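Local structure of lactose Operon Repressor (1JYE) at residues Asp130-Ile134 and Val150-Ile156; Asp219-Met223 and Ala245-Met249. The protein represses transcription of the lactose operon in Escherichia coli by binding its operator DNA, from which inducer sugars release it. The protein carries 1 engineered substitution. All coordinates share one frame. Residue numbers count along the deposited sequence, not the author numbering.

Overall arrangement
The modelled chain has the two-subdomain architecture of periplasmic binding proteins, each subdomain built on a parallel sheet flanked by helices. Contact 1 comes first: the chain leaves strand 122-125, enters helix 130-139, passes through strand 145-147 and returns to that helix's first turn with the loop 150-156, which leads to strand 158-161. Contact 2 opens only after this loop has closed, so the two follow in series and neither nest nor cross. It joins the starts of helices 222-234 and 247-259, which follow strands 214-217 and 241-244 of the other parallel sheet. The centres of contact 1 and contact 2 are about 25 Å apart, on opposite sides of the chain's centre.

Contact 1 (Asp130-Ile134 and Val150-Ile156); sequences DQDAI and VSDQTPI
The first turn of helix 130-139, Asp130-Ile134, packs against the loop Val150-Ile156, with CA atoms nearest at Asp130-Thr154 (5.3 Å) and Ile134-Ile156 (6.9 Å). Val150 is extended (phi/psi -147/179); the methyl of Ala133, pointing toward the loop, fits between Val150 CG1 and Thr154 CG2, CB 4.0 Å from each. A type I turn spans Ser151-Thr154, and Ser151 OG accepts from Gln153 N (3.1 Å), an ST turn. Thr154 (chi1 m) is amphipathic: OG1 lies 3.1 Å from OD2 of Asp130 (chi1 t), within hydrogen-bonding distance, while CG2 is 4.1 Å from CG1 of Ile134 (mt). A water 2.6 Å from Asp130 OD2 reaches Gln153 O weakly (3.0 Å). Pro155 centres an inverse gamma turn, closed by Ile156 N to Thr154 O (2.8 Å), and sets CG 4.0 Å from Ile134 CD1. Ile156 CG2 lies 4.4 Å from Ala133 O. This is plain packing within one parallel-sheet subdomain: the chain leaving edge strand 145-147 for strand 158-161 folds back on the helix connecting strands 122-125 and 145-147, and Val150 touches Ile160.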
ATOM      1  N   ASP A 130     -24.454  10.158   4.666  1.00 19.47           N
ATOM      2  CA  ASP A 130     -25.417  10.837   3.805  1.00 22.54           C
ATOM      3  C   ASP A 130     -25.390  12.361   3.870  1.00 22.09           C
ATOM      4  O   ASP A 130     -25.137  13.026   2.863  1.00 22.12           O
ATOM      5  CB  ASP A 130     -26.831  10.327   4.104  1.00 24.19           C
ATOM      6  CG  ASP A 130     -27.853  10.802   3.084  1.00 28.86           C
ATOM      7  OD1 ASP A 130     -28.473  11.867   3.298  1.00 31.02           O
ATOM      8  OD2 ASP A 130     -28.030  10.111   2.059  1.00 31.27           O
ATOM      9  N   GLN A 131     -25.647  12.914   5.050  1.00 22.06           N
ATOM     10  CA  GLN A 131     -25.665  14.362   5.218  1.00 23.03           C
ATOM     11  C   GLN A 131     -24.340  15.054   4.917  1.00 21.59           C
ATOM     12  O   GLN A 131     -24.325  16.125   4.309  1.00 20.89           O
ATOM     13  CB  GLN A 131     -26.137  14.715   6.630  1.00 26.50           C
ATOM     14  CG  GLN A 131     -27.651  14.796   6.761  1.00 32.47           C
ATOM     15  CD  GLN A 131     -28.366  13.614   6.135  1.00 35.19           C
ATOM     16  OE1 GLN A 131     -28.249  12.481   6.604  1.00 38.90           O
ATOM     17  NE2 GLN A 131     -29.111  13.873   5.065  1.00 36.33           N
ATOM     18  N   ASP A 132     -23.231  14.450   5.333  1.00 21.04           N
ATOM     19  CA  ASP A 132     -21.926  15.050   5.080  1.00 20.21           C
ATOM     20  C   ASP A 132     -21.569  15.038   3.595  1.00 19.56           C
ATOM     21  O   ASP A 132     -20.956  15.983   3.094  1.00 17.96           O
ATOM     22  CB  ASP A 132     -20.832  14.341   5.887  1.00 21.03           C
ATOM     23  CG  ASP A 132     -20.939  14.608   7.380  1.00 23.10           C
ATOM     24  OD1 ASP A 132     -21.591  15.606   7.763  1.00 24.04           O
ATOM     25  OD2 ASP A 132     -20.359  13.833   8.171  1.00 21.59           O
ATOM     26  N   ALA A 133     -21.947  13.975   2.888  1.00 18.16           N
ATOM     27  CA  ALA A 133     -21.653  13.894   1.458  1.00 18.11           C
ATOM     28  C   ALA A 133     -22.437  14.980   0.726  1.00 18.54           C
ATOM     29  O   ALA A 133     -21.921  15.629  -0.186  1.00 18.35           O
ATOM     30  CB  ALA A 133     -22.021  12.510   0.915  1.00 18.65           C
ATOM     31  N   ILE A 134     -23.688  15.176   1.128  1.00 18.87           N
ATOM     32  CA  ILE A 134     -24.517  16.204   0.509  1.00 19.54           C
ATOM     33  C   ILE A 134     -23.887  17.571   0.776  1.00 19.53           C
ATOM     34  O   ILE A 134     -23.860  18.436  -0.100  1.00 20.91           O
ATOM     35  CB  ILE A 134     -25.955  16.165   1.069  1.00 20.21           C
ATOM     36  CG1 ILE A 134     -26.665  14.905   0.559  1.00 20.66           C
ATOM     37  CG2 ILE A 134     -26.720  17.423   0.653  1.00 20.57           C
ATOM     38  CD1 ILE A 134     -28.032  14.668   1.182  1.00 24.43           C
ATOM     39  N   VAL A 150     -19.150   6.321  -0.150  1.00 14.88           N
ATOM     40  CA  VAL A 150     -20.417   6.744   0.434  1.00 14.80           C
ATOM     41  C   VAL A 150     -21.405   5.589   0.341  1.00 15.62           C
ATOM     42  O   VAL A 150     -21.075   4.515  -0.166  1.00 16.60           O
ATOM     43  CB  VAL A 150     -21.017   7.931  -0.356  1.00 14.48           C
ATOM     44  CG1 VAL A 150     -20.162   9.166  -0.181  1.00 15.15           C
ATOM     45  CG2 VAL A 150     -21.116   7.571  -1.845  1.00 15.38           C
ATOM     46  N   SER A 151     -22.612   5.813   0.846  1.00 16.18           N
ATOM     47  CA  SER A 151     -23.664   4.812   0.754  1.00 16.86           C
ATOM     48  C   SER A 151     -24.250   5.006  -0.636  1.00 17.49           C
ATOM     49  O   SER A 151     -24.232   6.116  -1.162  1.00 17.18           O
ATOM     50  CB  SER A 151     -24.754   5.079   1.792  1.00 17.95           C
ATOM     51  OG  SER A 151     -25.927   4.353   1.474  1.00 21.33           O
ATOM     52  N   ASP A 152     -24.771   3.942  -1.236  1.00 19.04           N
ATOM     53  CA  ASP A 152     -25.352   4.070  -2.565  1.00 20.49           C
ATOM     54  C   ASP A 152     -26.744   4.697  -2.510  1.00 21.93           C
ATOM     55  O   ASP A 152     -27.384   4.901  -3.542  1.00 23.06           O
ATOM     56  CB  ASP A 152     -25.396   2.705  -3.263  1.00 21.05           C
ATOM     57  CG  ASP A 152     -26.029   1.623  -2.408  1.00 24.04           C
ATOM     58  OD1 ASP A 152     -25.602   1.447  -1.247  1.00 24.69           O
ATOM     59  OD2 ASP A 152     -26.947   0.935  -2.907  1.00 25.11           O
ATOM     60  N   GLN A 153     -27.200   5.013  -1.301  1.00 21.13           N
ATOM     61  CA  GLN A 153     -28.512   5.623  -1.116  1.00 23.39           C
ATOM     62  C   GLN A 153     -28.438   7.148  -1.107  1.00 22.89           C
ATOM     63  O   GLN A 153     -29.452   7.823  -1.273  1.00 23.09           O
ATOM     64  CB  GLN A 153     -29.142   5.136   0.192  1.00 25.62           C
ATOM     65  CG  GLN A 153     -29.454   3.648   0.218  1.00 30.21           C
ATOM     66  CD  GLN A 153     -30.389   3.232  -0.901  1.00 33.16           C
ATOM     67  OE1 GLN A 153     -31.455   3.821  -1.083  1.00 35.53           O
ATOM     68  NE2 GLN A 153     -29.996   2.212  -1.654  1.00 35.62           N
ATOM     69  N   THR A 154     -27.240   7.690  -0.913  1.00 21.36           N
ATOM     70  CA  THR A 154     -27.070   9.140  -0.885  1.00 20.38           C
ATOM     71  C   THR A 154     -27.267   9.711  -2.289  1.00 20.56           C
ATOM     72  O   THR A 154     -26.653   9.246  -3.249  1.00 19.57           O
ATOM     73  CB  THR A 154     -25.678   9.516  -0.353  1.00 20.84           C
ATOM     74  OG1 THR A 154     -25.458   8.845   0.895  1.00 22.83           O
ATOM     75  CG2 THR A 154     -25.576  11.022  -0.133  1.00 19.90           C
ATOM     76  N   PRO A 155     -28.132  10.732  -2.420  1.00 20.56           N
ATOM     77  CA  PRO A 155     -28.454  11.396  -3.687  1.00 20.41           C
ATOM     78  C   PRO A 155     -27.380  12.288  -4.300  1.00 21.63           C
ATOM     79  O   PRO A 155     -27.587  13.490  -4.484  1.00 21.91           O
ATOM     80  CB  PRO A 155     -29.718  12.176  -3.343  1.00 21.28           C
ATOM     81  CG  PRO A 155     -29.444  12.602  -1.942  1.00 21.45           C
ATOM     82  CD  PRO A 155     -28.900  11.330  -1.312  1.00 21.37           C
ATOM     83  N   ILE A 156     -26.234  11.692  -4.613  1.00 19.13           N
ATOM     84  CA  ILE A 156     -25.128  12.404  -5.242  1.00 19.03           C
ATOM     85  C   ILE A 156     -24.554  11.472  -6.303  1.00 17.12           C
ATOM     86  O   ILE A 156     -24.996  10.331  -6.419  1.00 17.23           O
ATOM     87  CB  ILE A 156     -24.024  12.777  -4.209  1.00 19.60           C
ATOM     88  CG1 ILE A 156     -23.665  11.570  -3.332  1.00 23.47           C
ATOM     89  CG2 ILE A 156     -24.515  13.909  -3.319  1.00 20.44           C
ATOM     90  CD1 ILE A 156     -22.914  10.471  -4.035  1.00 26.38           C
TER
HETATM   91  O   HOH W   1     -30.052   8.600   1.572  1.00 41.07           O

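Contact 2 (Asp219-Met223 and Ala245-Met249)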
ATOM      1  N   ASP A 219      -8.915  -0.987  13.099  1.00 14.69           N
ATOM      2  CA  ASP A 219      -8.668   0.280  12.411  1.00 16.07           C
ATOM      3  C   ASP A 219      -8.078   0.135  11.006  1.00 15.79           C
ATOM      4  O   ASP A 219      -7.452   1.072  10.498  1.00 16.48           O
ATOM      5  CB  ASP A 219      -7.749   1.179  13.258  1.00 17.87           C
ATOM      6  CG  ASP A 219      -6.345   0.607  13.419  1.00 20.73           C
ATOM      7  OD1 ASP A 219      -5.999  -0.353  12.706  1.00 19.74           O
ATOM      8  OD2 ASP A 219      -5.582   1.130  14.261  1.00 22.00           O
ATOM      9  N   TRP A 220      -8.298  -1.030  10.394  1.00 13.91           N
ATOM     10  CA  TRP A 220      -7.817  -1.372   9.048  1.00 14.33           C
ATOM     11  C   TRP A 220      -6.393  -1.938   9.061  1.00 14.11           C
ATOM     12  O   TRP A 220      -5.952  -2.521   8.069  1.00 16.18           O
ATOM     13  CB  TRP A 220      -7.836  -0.158   8.103  1.00 14.38           C
ATOM     14  CG  TRP A 220      -9.190   0.440   7.769  1.00 14.13           C
ATOM     15  CD1 TRP A 220      -9.498   1.774   7.738  1.00 15.49           C
ATOM     16  CD2 TRP A 220     -10.373  -0.249   7.322  1.00 14.47           C
ATOM     17  NE1 TRP A 220     -10.785   1.957   7.298  1.00 15.96           N
ATOM     18  CE2 TRP A 220     -11.347   0.736   7.036  1.00 14.67           C
ATOM     19  CE3 TRP A 220     -10.701  -1.599   7.132  1.00 15.31           C
ATOM     20  CZ2 TRP A 220     -12.631   0.415   6.570  1.00 15.03           C
ATOM     21  CZ3 TRP A 220     -11.983  -1.919   6.666  1.00 13.62           C
ATOM     22  CH2 TRP A 220     -12.928  -0.912   6.393  1.00 12.46           C
ATOM     23  N   SER A 221      -5.679  -1.780  10.173  1.00 15.07           N
ATOM     24  CA  SER A 221      -4.298  -2.272  10.248  1.00 13.57           C
ATOM     25  C   SER A 221      -4.167  -3.712  10.721  1.00 15.37           C
ATOM     26  O   SER A 221      -5.017  -4.228  11.452  1.00 15.24           O
ATOM     27  CB  SER A 221      -3.457  -1.379  11.171  1.00 15.62           C
ATOM     28  OG  SER A 221      -3.794  -1.588  12.535  1.00 15.88           O
ATOM     29  N   ALA A 222      -3.084  -4.362  10.304  1.00 13.96           N
ATOM     30  CA  ALA A 222      -2.836  -5.735  10.704  1.00 14.07           C
ATOM     31  C   ALA A 222      -2.711  -5.826  12.221  1.00 14.86           C
ATOM     32  O   ALA A 222      -3.219  -6.764  12.833  1.00 15.72           O
ATOM     33  CB  ALA A 222      -1.560  -6.261  10.039  1.00 15.34           C
ATOM     34  N   MET A 223      -2.050  -4.848  12.834  1.00 16.19           N
ATOM     35  CA  MET A 223      -1.878  -4.890  14.280  1.00 17.04           C
ATOM     36  C   MET A 223      -3.213  -4.839  15.013  1.00 15.63           C
ATOM     37  O   MET A 223      -3.375  -5.490  16.043  1.00 16.48           O
ATOM     38  CB  MET A 223      -0.974  -3.753  14.763  1.00 19.37           C
ATOM     39  CG  MET A 223      -0.571  -3.881  16.236  1.00 23.15           C
ATOM     40  SD  MET A 223       0.231  -5.471  16.636  1.00 29.02           S
ATOM     41  CE  MET A 223       1.865  -5.206  15.947  1.00 28.34           C
ATOM     42  N   ALA A 245     -12.974  -7.346   8.313  1.00 13.04           N
ATOM     43  CA  ALA A 245     -13.227  -6.204   7.439  1.00 12.38           C
ATOM     44  C   ALA A 245     -12.256  -5.918   6.297  1.00 12.29           C
ATOM     45  O   ALA A 245     -12.620  -5.235   5.344  1.00 12.99           O
ATOM     46  CB  ALA A 245     -13.436  -4.945   8.284  1.00 15.40           C
ATOM     47  N   ASN A 246     -11.021  -6.391   6.401  1.00 12.69           N
ATOM     48  CA  ASN A 246     -10.093  -6.222   5.287  1.00 12.16           C
ATOM     49  C   ASN A 246      -8.973  -7.234   5.406  1.00 12.14           C
ATOM     50  O   ASN A 246      -8.830  -7.891   6.436  1.00 12.71           O
ATOM     51  CB  ASN A 246      -9.598  -4.760   5.152  1.00 12.76           C
ATOM     52  CG  ASN A 246      -8.488  -4.389   6.121  1.00 11.82           C
ATOM     53  OD1 ASN A 246      -8.256  -5.056   7.121  1.00 16.14           O
ATOM     54  ND2 ASN A 246      -7.804  -3.280   5.823  1.00 14.67           N
ATOM     55  N   ASP A 247      -8.202  -7.397   4.340  1.00 11.82           N
ATOM     56  CA  ASP A 247      -7.144  -8.391   4.347  1.00 13.30           C
ATOM     57  C   ASP A 247      -6.033  -8.138   5.354  1.00 11.54           C
ATOM     58  O   ASP A 247      -5.507  -9.080   5.941  1.00 12.93           O
ATOM     59  CB  ASP A 247      -6.563  -8.542   2.938  1.00 13.18           C
ATOM     60  CG  ASP A 247      -7.560  -9.136   1.959  1.00 15.60           C
ATOM     61  OD1 ASP A 247      -8.577  -9.713   2.413  1.00 15.04           O
ATOM     62  OD2 ASP A 247      -7.328  -9.041   0.736  1.00 16.73           O
ATOM     63  N   GLN A 248      -5.673  -6.879   5.568  1.00 13.03           N
ATOM     64  CA  GLN A 248      -4.617  -6.585   6.526  1.00 14.36           C
ATOM     65  C   GLN A 248      -5.040  -6.941   7.947  1.00 13.60           C
ATOM     66  O   GLN A 248      -4.257  -7.513   8.697  1.00 13.00           O
ATOM     67  CB  GLN A 248      -4.207  -5.119   6.425  1.00 15.34           C
ATOM     68  CG  GLN A 248      -3.387  -4.832   5.177  1.00 18.85           C
ATOM     69  CD  GLN A 248      -3.339  -3.364   4.845  1.00 20.17           C
ATOM     70  OE1 GLN A 248      -4.331  -2.788   4.403  1.00 22.75           O
ATOM     71  NE2 GLN A 248      -2.186  -2.742   5.066  1.00 22.74           N
ATOM     72  N   MET A 249      -6.271  -6.616   8.328  1.00 14.04           N
ATOM     73  CA  MET A 249      -6.706  -6.988   9.666  1.00 13.38           C
ATOM     74  C   MET A 249      -6.796  -8.509   9.733  1.00 13.09           C
ATOM     75  O   MET A 249      -6.559  -9.101  10.783  1.00 13.75           O
ATOM     76  CB  MET A 249      -8.063  -6.360  10.005  1.00 12.76           C
ATOM     77  CG  MET A 249      -7.996  -4.857  10.191  1.00 13.93           C
ATOM     78  SD  MET A 249      -9.482  -4.197  10.963  1.00 18.06           S
ATOM     79  CE  MET A 249     -10.625  -4.376   9.669  1.00 22.58           C
TER
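Two helix N termini meet here, each following a strand of the same parallel sheet in the periplasmic binding protein-like fold. Asp219 shapes the approach to the first helix: its OD1 accepts from Ser221 N (2.9 Å), an Asx turn, and from Ser221 OG (2.5 Å). Trp220, whose positive phi (86°) turns the chain, carries much of the packing. Its N gives a weak hydrogen bond to Met249 SD (3.4 Å), and its large indole sets CZ3 3.7 Å from Ala245 CB and CE3 3.8 Å from CE of the flexible Met249. The indole also touches Pro188 and, from helix 192-207, Ala194 and Arg197. Ser221 is the N-cap before helix 222-234, its short hydroxyl side chain capping a backbone N of the first turn. Small Ala222 lets its CA approach Gln248 O to 3.0 Å in a CA-H...O contact, while Gln248 NE2 hydrogen-bonds OD2 of Asp278 of the second subunit, making this junction part of the subunit interface. Asn246, N-cap of helix 247-259, also hydrogen-bonds a glycerol, probably from the crystallisation liquor, in a pocket between subdomains where inducers probably bind. Its OD1 accepts from Met249 N (2.8 Å), and ND2 donates to Trp220 O at 3.0 Å.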